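Local coordinates for protein nitrite oxidoreductase subunit A (Kuenenia stuttgartiensis, PDB 7B04) that carries a molybdenum atom, two MD1 molecules and an iron/sulfur cluster, as a NarG-like subunit of the molybdopterin oxidoreductase family, at residues G841-V846 / P866-D871; R130-L135 / P727-K732; N570-K575 / I1079-I1084. All coordinates share one frame; numbering follows the deposited sequence.

Contact 1 (G841-V846 / P866-D871)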
loop_
_atom_site.group_PDB
_atom_site.type_symbol
_atom_site.label_atom_id
_atom_site.label_comp_id
_atom_site.label_asym_id
_atom_site.label_seq_id
_atom_site.Cartn_x
_atom_site.Cartn_y
_atom_site.Cartn_z
ATOM N N GLY B 841 17.516 22.483 -29.854
ATOM C CA GLY B 841 16.448 23.457 -29.768
ATOM C C GLY B 841 15.893 23.647 -28.380
ATOM O O GLY B 841 14.772 24.149 -28.239
ATOM N N GLU B 842 16.643 23.266 -27.350
ATOM C CA GLU B 842 16.181 23.315 -25.971
ATOM C C GLU B 842 17.081 24.198 -25.113
ATOM O O GLU B 842 17.171 24.005 -23.899
ATOM C CB GLU B 842 16.103 21.902 -25.396
ATOM C CG GLU B 842 14.711 21.285 -25.400
ATOM C CD GLU B 842 14.755 19.768 -25.379
ATOM O OE1 GLU B 842 15.323 19.176 -26.322
ATOM O OE2 GLU B 842 14.243 19.165 -24.413
ATOM N N ASN B 843 17.768 25.161 -25.735
ATOM C CA ASN B 843 18.540 26.128 -24.960
ATOM C C ASN B 843 17.639 26.921 -24.021
ATOM O O ASN B 843 18.005 27.183 -22.869
ATOM C CB ASN B 843 19.311 27.063 -25.893
ATOM C CG ASN B 843 18.423 27.725 -26.928
ATOM O OD1 ASN B 843 17.204 27.556 -26.922
ATOM N ND2 ASN B 843 19.034 28.489 -27.827
ATOM N N PHE B 844 16.461 27.308 -24.495
ATOM C CA PHE B 844 15.442 27.916 -23.656
ATOM C C PHE B 844 14.570 26.838 -23.025
ATOM O O PHE B 844 14.463 25.717 -23.528
ATOM C CB PHE B 844 14.562 28.866 -24.469
ATOM C CG PHE B 844 15.216 30.174 -24.797
ATOM C CD1 PHE B 844 15.231 31.205 -23.873
ATOM C CD2 PHE B 844 15.804 30.378 -26.033
ATOM C CE1 PHE B 844 15.826 32.412 -24.172
ATOM C CE2 PHE B 844 16.401 31.584 -26.339
ATOM C CZ PHE B 844 16.411 32.602 -25.408
ATOM N N ILE B 845 13.937 27.192 -21.908
ATOM C CA ILE B 845 12.935 26.323 -21.298
ATOM C C ILE B 845 11.674 26.454 -22.148
ATOM O O ILE B 845 10.917 27.418 -22.021
ATOM C CB ILE B 845 12.681 26.674 -19.832
ATOM C CG1 ILE B 845 13.952 26.446 -19.010
ATOM C CG2 ILE B 845 11.538 25.841 -19.274
ATOM C CD1 ILE B 845 13.886 27.002 -17.607
ATOM N N VAL B 846 11.456 25.485 -23.029
ATOM C CA VAL B 846 10.366 25.515 -23.992
ATOM C C VAL B 846 9.482 24.297 -23.764
ATOM O O VAL B 846 9.929 23.272 -23.238
ATOM C CB VAL B 846 10.906 25.554 -25.442
ATOM C CG1 VAL B 846 11.585 24.237 -25.800
ATOM C CG2 VAL B 846 9.804 25.899 -26.438
ATOM N N PRO B 866 12.802 33.464 -32.412
ATOM C CA PRO B 866 13.891 33.383 -33.397
ATOM C C PRO B 866 15.224 33.008 -32.780
ATOM O O PRO B 866 16.191 32.782 -33.521
ATOM C CB PRO B 866 13.933 34.796 -33.991
ATOM C CG PRO B 866 13.378 35.667 -32.912
ATOM C CD PRO B 866 12.325 34.845 -32.223
ATOM N N TYR B 867 15.303 32.936 -31.455
ATOM C CA TYR B 867 16.519 32.567 -30.749
ATOM C C TYR B 867 16.577 31.082 -30.424
ATOM O O TYR B 867 17.550 30.630 -29.814
ATOM C CB TYR B 867 16.634 33.412 -29.480
ATOM C CG TYR B 867 16.503 34.882 -29.799
ATOM C CD1 TYR B 867 17.147 35.424 -30.904
ATOM C CD2 TYR B 867 15.700 35.716 -29.035
ATOM C CE1 TYR B 867 17.022 36.759 -31.223
ATOM C CE2 TYR B 867 15.562 37.055 -29.350
ATOM C CZ TYR B 867 16.229 37.571 -30.445
ATOM O OH TYR B 867 16.107 38.904 -30.764
ATOM N N ILE B 868 15.550 30.326 -30.797
ATOM C CA ILE B 868 15.596 28.871 -30.814
ATOM C C ILE B 868 15.878 28.465 -32.254
ATOM O O ILE B 868 15.048 28.688 -33.142
ATOM C CB ILE B 868 14.289 28.249 -30.302
ATOM C CG1 ILE B 868 14.018 28.675 -28.859
ATOM C CG2 ILE B 868 14.342 26.733 -30.419
ATOM C CD1 ILE B 868 12.626 28.329 -28.377
ATOM N N ARG B 869 17.045 27.876 -32.499
ATOM C CA ARG B 869 17.474 27.513 -33.849
ATOM C C ARG B 869 17.895 26.052 -33.856
ATOM O O ARG B 869 19.089 25.731 -33.914
ATOM C CB ARG B 869 18.613 28.414 -34.330
ATOM C CG ARG B 869 18.630 29.783 -33.686
ATOM C CD ARG B 869 19.171 30.834 -34.635
ATOM N NE ARG B 869 19.202 32.153 -34.014
ATOM C CZ ARG B 869 20.306 32.873 -33.851
ATOM N NH1 ARG B 869 21.475 32.399 -34.263
ATOM N NH2 ARG B 869 20.243 34.065 -33.272
ATOM N N PRO B 870 16.937 25.137 -33.800
ATOM C CA PRO B 870 17.273 23.718 -33.724
ATOM C C PRO B 870 17.617 23.160 -35.092
ATOM O O PRO B 870 17.459 23.801 -36.133
ATOM C CB PRO B 870 15.991 23.081 -33.190
ATOM C CG PRO B 870 14.916 23.950 -33.725
ATOM C CD PRO B 870 15.480 25.355 -33.742
ATOM N N ASP B 871 18.122 21.929 -35.103
ATOM C CA ASP B 871 18.406 21.259 -36.395
ATOM C C ASP B 871 17.392 20.131 -36.481
ATOM O O ASP B 871 17.295 19.413 -35.529
ATOM C CB ASP B 871 19.857 20.787 -36.515
ATOM C CG ASP B 871 20.136 19.921 -37.730
ATOM O OD1 ASP B 871 19.194 19.521 -38.371
ATOM O OD2 ASP B 871 21.297 19.650 -38.010
#
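N843 has its CG between the backbone N and the carbonyl carbon (chi1 53°), on the side of Y867; F844 instead has CG anti to its carbonyl carbon (chi1 -76°), and its ring meets both Y867 and I868. N843 ND2 donates to Y867 O at 3.3 Å, the acceptor close to the amide plane and the donor in the carbonyl plane, with an N-H...O angle of 161°. The other end of the amide, N843 OD1, accepts from F844 N at 2.6 Å, a bond tilted out of the carbonyl plane. Y867 O also sits in plane at the edge of the F844 ring. F844 CE2 meets Y867 CB at 3.6 Å, and F844 CD2 meets I868 CG1 at 3.8 Å. The branches of I868 divide the work: CD1 touches V846 CG2, while CG2 packs on G841 O at 3.4 Å. G841, the positive-phi residue of a Schellman motif ending helix 835-840, sets its CA 3.5 Å from P870 CB. M484 and H488 of helix 481-488 pack against this cluster, and Y831 meets F844 edge-to-face. The modelled amide orientation of N843 is consistent with its partners, since OD1 faces an N-H and ND2 a carbonyl; a single directional bond thus joins the two loops within a buried interface whose other contacts are mainly van der Waals.

Contact 2 (R130-L135 / P727-K732); sequences RLRYPL and PVYESK
The Y729 ring is held between side chains: R132 CG lies over the centre of one face, and V728 CG1 of its own segment covers the opposite face, offset toward the rim. Y729 directly precedes E730, the centre of an inverse gamma turn, and the turn sits beside the loop that leads into strand 135-137 of the seven-stranded mixed sheet. The contact over the first face is CH-pi, with R132 CG 3.6 Å from the ring centroid and 13° off the ring normal. R130 approaches the CD2-CE2 side obliquely: its CG, anti to the backbone N, comes 3.5 Å from Y729 CE2. The guanidinium plane of R130 stands 85° from the ring and that of R132 75°. Neither arginine therefore lays its guanidinium flat on the tyrosine, and it is methylenes that do the packing. The two backbones run in nearly the same direction and are tied by E730 N donating to R132 O at 3.0 Å. Y729 CB sits 3.3 Å from that same R132 O.

The polar ends have partners beyond the two segments. R130 forms a salt bridge with E702 and hydrogen bonds to V125 O and I682 O, which fix its guanidinium, and Y729 OH bonds H200 O of the subunit C chain, so the ring joins the contact to a subunit interface. E730 extends its side chain beyond CG, and E730 OE1, the oxygen in the salt bridge with R171 NH2, lies 3.9 Å from Y133 CB.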
loop_
_atom_site.group_PDB
_atom_site.type_symbol
_atom_site.label_atom_id
_atom_site.label_comp_id
_atom_site.label_asym_id
_atom_site.label_seq_id
_atom_site.Cartn_x
_atom_site.Cartn_y
_atom_site.Cartn_z
ATOM N N ARG B 130 8.381 -18.001 -1.339
ATOM C CA ARG B 130 9.725 -17.860 -0.805
ATOM C C ARG B 130 10.751 -18.702 -1.555
ATOM O O ARG B 130 10.479 -19.839 -1.951
ATOM C CB ARG B 130 9.718 -18.265 0.667
ATOM C CG ARG B 130 10.959 -17.888 1.406
ATOM C CD ARG B 130 10.912 -16.437 1.791
ATOM N NE ARG B 130 12.250 -15.932 2.054
ATOM C CZ ARG B 130 12.764 -15.809 3.269
ATOM N NH1 ARG B 130 13.994 -15.343 3.424
ATOM N NH2 ARG B 130 12.045 -16.156 4.328
ATOM N N LEU B 131 11.938 -18.129 -1.751
ATOM C CA LEU B 131 13.075 -18.908 -2.219
ATOM C C LEU B 131 13.599 -19.767 -1.075
ATOM O O LEU B 131 13.736 -19.300 0.059
ATOM C CB LEU B 131 14.187 -17.994 -2.730
ATOM C CG LEU B 131 14.126 -17.519 -4.182
ATOM C CD1 LEU B 131 15.307 -16.611 -4.486
ATOM C CD2 LEU B 131 14.100 -18.706 -5.130
ATOM N N ARG B 132 13.889 -21.032 -1.369
ATOM C CA ARG B 132 14.271 -21.976 -0.331
ATOM C C ARG B 132 15.684 -22.521 -0.461
ATOM O O ARG B 132 16.248 -22.961 0.548
ATOM C CB ARG B 132 13.297 -23.163 -0.300
ATOM C CG ARG B 132 11.847 -22.780 -0.087
ATOM C CD ARG B 132 10.981 -24.017 0.073
ATOM N NE ARG B 132 11.140 -24.942 -1.047
ATOM C CZ ARG B 132 10.505 -24.824 -2.209
ATOM N NH1 ARG B 132 9.664 -23.819 -2.407
ATOM N NH2 ARG B 132 10.707 -25.712 -3.173
ATOM N N TYR B 133 16.276 -22.488 -1.649
ATOM C CA TYR B 133 17.577 -23.093 -1.887
ATOM C C TYR B 133 18.105 -22.578 -3.217
ATOM O O TYR B 133 17.323 -22.121 -4.061
ATOM C CB TYR B 133 17.474 -24.628 -1.903
ATOM C CG TYR B 133 16.269 -25.152 -2.659
ATOM C CD1 TYR B 133 15.098 -25.492 -1.995
ATOM C CD2 TYR B 133 16.301 -25.296 -4.040
ATOM C CE1 TYR B 133 13.996 -25.968 -2.681
ATOM C CE2 TYR B 133 15.205 -25.774 -4.734
ATOM C CZ TYR B 133 14.055 -26.108 -4.051
ATOM O OH TYR B 133 12.962 -26.580 -4.741
ATOM N N PRO B 134 19.422 -22.619 -3.428
ATOM C CA PRO B 134 19.978 -22.118 -4.692
ATOM C C PRO B 134 19.410 -22.863 -5.890
ATOM O O PRO B 134 19.166 -24.070 -5.839
ATOM C CB PRO B 134 21.483 -22.362 -4.536
ATOM C CG PRO B 134 21.709 -22.373 -3.064
ATOM C CD PRO B 134 20.479 -22.999 -2.474
ATOM N N LEU B 135 19.203 -22.126 -6.977
ATOM C CA LEU B 135 18.610 -22.665 -8.190
ATOM C C LEU B 135 19.536 -22.447 -9.378
ATOM O O LEU B 135 20.169 -21.393 -9.503
ATOM C CB LEU B 135 17.253 -22.017 -8.480
ATOM C CG LEU B 135 16.122 -22.291 -7.492
ATOM C CD1 LEU B 135 14.908 -21.437 -7.827
ATOM C CD2 LEU B 135 15.765 -23.762 -7.509
ATOM N N PRO B 727 17.446 -18.186 9.711
ATOM C CA PRO B 727 16.964 -18.324 8.332
ATOM C C PRO B 727 15.962 -19.459 8.189
ATOM O O PRO B 727 16.212 -20.595 8.598
ATOM C CB PRO B 727 18.246 -18.595 7.539
ATOM C CG PRO B 727 19.315 -17.945 8.338
ATOM C CD PRO B 727 18.917 -18.135 9.775
ATOM N N VAL B 728 14.811 -19.132 7.600
ATOM C CA VAL B 728 13.739 -20.108 7.448
ATOM C C VAL B 728 14.160 -21.214 6.489
ATOM O O VAL B 728 13.838 -22.391 6.696
ATOM C CB VAL B 728 12.453 -19.403 6.981
ATOM C CG1 VAL B 728 11.286 -20.345 7.043
ATOM C CG2 VAL B 728 12.184 -18.179 7.837
ATOM N N TYR B 729 14.890 -20.860 5.434
ATOM C CA TYR B 729 15.362 -21.848 4.474
ATOM C C TYR B 729 16.868 -21.718 4.270
ATOM O O TYR B 729 17.538 -20.984 5.005
ATOM C CB TYR B 729 14.610 -21.691 3.154
ATOM C CG TYR B 729 13.101 -21.792 3.284
ATOM C CD1 TYR B 729 12.475 -23.025 3.404
ATOM C CD2 TYR B 729 12.306 -20.652 3.289
ATOM C CE1 TYR B 729 11.099 -23.123 3.524
ATOM C CE2 TYR B 729 10.929 -20.739 3.409
ATOM C CZ TYR B 729 10.331 -21.978 3.525
ATOM O OH TYR B 729 8.962 -22.071 3.643
ATOM N N GLU B 730 17.408 -22.415 3.269
ATOM C CA GLU B 730 18.850 -22.448 3.015
ATOM C C GLU B 730 19.292 -21.150 2.346
ATOM O O GLU B 730 19.558 -21.082 1.143
ATOM C CB GLU B 730 19.216 -23.660 2.171
ATOM C CG GLU B 730 20.710 -23.913 2.073
ATOM C CD GLU B 730 21.043 -25.146 1.259
ATOM O OE1 GLU B 730 20.113 -25.755 0.691
ATOM O OE2 GLU B 730 22.238 -25.505 1.186
ATOM N N SER B 731 19.369 -20.094 3.150
ATOM C CA SER B 731 19.731 -18.769 2.669
ATOM C C SER B 731 21.018 -18.289 3.329
ATOM O O SER B 731 21.400 -18.752 4.408
ATOM C CB SER B 731 18.611 -17.753 2.927
ATOM O OG SER B 731 18.488 -17.474 4.311
ATOM N N LYS B 732 21.691 -17.361 2.649
ATOM C CA LYS B 732 22.910 -16.733 3.135
ATOM C C LYS B 732 22.741 -15.225 3.061
ATOM O O LYS B 732 21.822 -14.712 2.416
ATOM C CB LYS B 732 24.139 -17.144 2.318
ATOM C CG LYS B 732 24.575 -18.589 2.444
ATOM C CD LYS B 732 25.894 -18.804 1.704
ATOM C CE LYS B 732 26.301 -20.267 1.670
ATOM N NZ LYS B 732 26.641 -20.793 3.017
#

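Contact 3 (N570-K575 / I1079-I1084)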
loop_
_atom_site.group_PDB
_atom_site.type_symbol
_atom_site.label_atom_id
_atom_site.label_comp_id
_atom_site.label_asym_id
_atom_site.label_seq_id
_atom_site.Cartn_x
_atom_site.Cartn_y
_atom_site.Cartn_z
ATOM N N ASN B 570 25.230 10.140 0.410
ATOM C CA ASN B 570 25.273 10.389 1.846
ATOM C C ASN B 570 26.638 10.042 2.413
ATOM O O ASN B 570 27.108 10.694 3.353
ATOM C CB ASN B 570 24.179 9.592 2.554
ATOM C CG ASN B 570 22.834 10.283 2.508
ATOM O OD1 ASN B 570 22.738 11.488 2.736
ATOM N ND2 ASN B 570 21.787 9.522 2.215
ATOM N N PHE B 571 27.294 9.025 1.850
ATOM C CA PHE B 571 28.690 8.734 2.166
ATOM C C PHE B 571 29.551 9.661 1.307
ATOM O O PHE B 571 30.273 9.253 0.394
ATOM C CB PHE B 571 29.002 7.262 1.934
ATOM C CG PHE B 571 28.133 6.325 2.730
ATOM C CD1 PHE B 571 28.495 5.941 4.013
ATOM C CD2 PHE B 571 26.955 5.829 2.197
ATOM C CE1 PHE B 571 27.696 5.081 4.748
ATOM C CE2 PHE B 571 26.155 4.968 2.926
ATOM C CZ PHE B 571 26.525 4.595 4.203
ATOM N N GLN B 572 29.448 10.949 1.627
ATOM C CA GLN B 572 29.966 12.015 0.783
ATOM C C GLN B 572 31.465 12.176 0.985
ATOM O O GLN B 572 31.940 12.300 2.118
ATOM C CB GLN B 572 29.237 13.319 1.110
ATOM C CG GLN B 572 29.588 14.511 0.240
ATOM C CD GLN B 572 29.197 14.315 -1.209
ATOM O OE1 GLN B 572 30.045 14.327 -2.096
ATOM N NE2 GLN B 572 27.908 14.122 -1.455
ATOM N N ALA B 573 32.208 12.161 -0.118
ATOM C CA ALA B 573 33.659 12.273 -0.081
ATOM C C ALA B 573 34.099 13.730 -0.130
ATOM O O ALA B 573 33.499 14.551 -0.829
ATOM C CB ALA B 573 34.284 11.506 -1.247
ATOM N N SER B 574 35.157 14.041 0.615
ATOM C CA SER B 574 35.753 15.372 0.617
ATOM C C SER B 574 37.171 15.252 1.168
ATOM O O SER B 574 37.602 14.177 1.595
ATOM C CB SER B 574 34.906 16.373 1.410
ATOM O OG SER B 574 34.927 16.099 2.798
ATOM N N LYS B 575 37.895 16.374 1.157
ATOM C CA LYS B 575 39.276 16.375 1.635
ATOM C C LYS B 575 39.349 16.122 3.138
ATOM O O LYS B 575 40.101 15.251 3.593
ATOM C CB LYS B 575 39.952 17.696 1.274
ATOM C CG LYS B 575 39.729 18.124 -0.166
ATOM N N ILE B 1079 29.092 11.534 -5.482
ATOM C CA ILE B 1079 29.692 10.899 -4.312
ATOM C C ILE B 1079 30.733 11.805 -3.660
ATOM O O ILE B 1079 30.943 11.749 -2.442
ATOM C CB ILE B 1079 30.317 9.544 -4.693
ATOM C CG1 ILE B 1079 29.253 8.603 -5.256
ATOM C CG2 ILE B 1079 30.988 8.901 -3.495
ATOM C CD1 ILE B 1079 28.183 8.227 -4.255
ATOM N N GLY B 1080 31.371 12.663 -4.450
ATOM C CA GLY B 1080 32.442 13.510 -3.961
ATOM C C GLY B 1080 32.141 14.984 -4.148
ATOM O O GLY B 1080 31.419 15.375 -5.067
ATOM N N MET B 1081 32.697 15.804 -3.255
ATOM C CA MET B 1081 32.607 17.253 -3.400
ATOM C C MET B 1081 33.528 17.694 -4.529
ATOM O O MET B 1081 34.559 18.333 -4.292
ATOM C CB MET B 1081 32.974 17.962 -2.094
ATOM C CG MET B 1081 31.946 17.811 -0.986
ATOM S SD MET B 1081 30.353 18.548 -1.403
ATOM C CE MET B 1081 30.751 20.293 -1.350
ATOM N N LYS B 1082 33.160 17.342 -5.757
ATOM C CA LYS B 1082 33.977 17.606 -6.930
ATOM C C LYS B 1082 33.061 17.777 -8.131
ATOM O O LYS B 1082 31.856 17.521 -8.065
ATOM C CB LYS B 1082 34.984 16.477 -7.172
ATOM C CG LYS B 1082 34.329 15.135 -7.446
ATOM C CD LYS B 1082 35.352 14.019 -7.561
ATOM C CE LYS B 1082 34.671 12.682 -7.807
ATOM N NZ LYS B 1082 35.650 11.564 -7.894
ATOM N N PHE B 1083 33.650 18.220 -9.234
ATOM C CA PHE B 1083 32.926 18.446 -10.472
ATOM C C PHE B 1083 33.369 17.452 -11.533
ATOM O O PHE B 1083 34.491 16.936 -11.503
ATOM C CB PHE B 1083 33.141 19.865 -10.996
ATOM C CG PHE B 1083 32.569 20.925 -10.111
ATOM C CD1 PHE B 1083 31.207 21.177 -10.101
ATOM C CD2 PHE B 1083 33.392 21.667 -9.282
ATOM C CE1 PHE B 1083 30.678 22.152 -9.283
ATOM C CE2 PHE B 1083 32.868 22.645 -8.462
ATOM C CZ PHE B 1083 31.510 22.884 -8.460
ATOM N N ILE B 1084 32.467 17.187 -12.477
ATOM C CA ILE B 1084 32.740 16.309 -13.604
ATOM C C ILE B 1084 32.054 16.881 -14.838
ATOM O O ILE B 1084 31.212 17.779 -14.755
ATOM C CB ILE B 1084 32.248 14.868 -13.363
ATOM C CG1 ILE B 1084 30.748 14.889 -13.133
ATOM C CG2 ILE B 1084 32.958 14.205 -12.194
ATOM C CD1 ILE B 1084 30.149 13.546 -13.205
#
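F571 opens the contact with its carbonyl, F571 O lying 4.0 Å from I1079 CG2; it is also the centre of an inverse gamma turn, just ahead of a single parallel beta bridge that pairs A573 with G1080. Q572 comes next. Its CG is anti to the backbone N (chi1 -176°), and the bend at chi2 puts Q572 CD 3.3 Å from I1079 O; NE2 makes a weak bond to K1078 O and OE1 a weak one with K1076 NZ. Q572 also packs on I410 of the subunit B chain, and its CA adds a CA-H...O contact to I1079 O at 3.4 Å. A573 then uses both backbone groups: A573 N donates to I1079 O at 2.7 Å, almost straight at 174°, and A573 O accepts from M1081 N at 2.8 Å. One residue bonding to the two neighbours of its partner is the signature of a parallel bridge, and segment directions 28° apart agree with it. The bridge joins a loop following strand 558-561 to the turn, centred on M1081, that leads toward strand 1083-1084. At S574, whose OG bonds S577 OG, the partner is M1081, which packs on Y407 of subunit B; S574 CB lies 4.1 Å from M1081 CG.

Along the chain the segments come in the order 130-135, 570-575, 727-732, 841-846, 866-871 and 1079-1084. Contacts 2 and 3 therefore interleave, while contact 1, a local pairing of loops, falls wholly between the two segments of contact 3. Contacts 1 and 2 lie on opposite sides of the chain's centre, their centres 56 Å apart; contact 3 is 33 Å from contact 1 and 38 Å from contact 2, centre to centre. None touches another. Contact 2 adjoins the seven-stranded mixed sheet and subunit C, contact 3 the short hairpin 1075-1076/1083-1084 and subunit B, whereas contact 1 meets no other protein chain. The two long-range closures thus tie sequence-distant parts together beside different partner subunits.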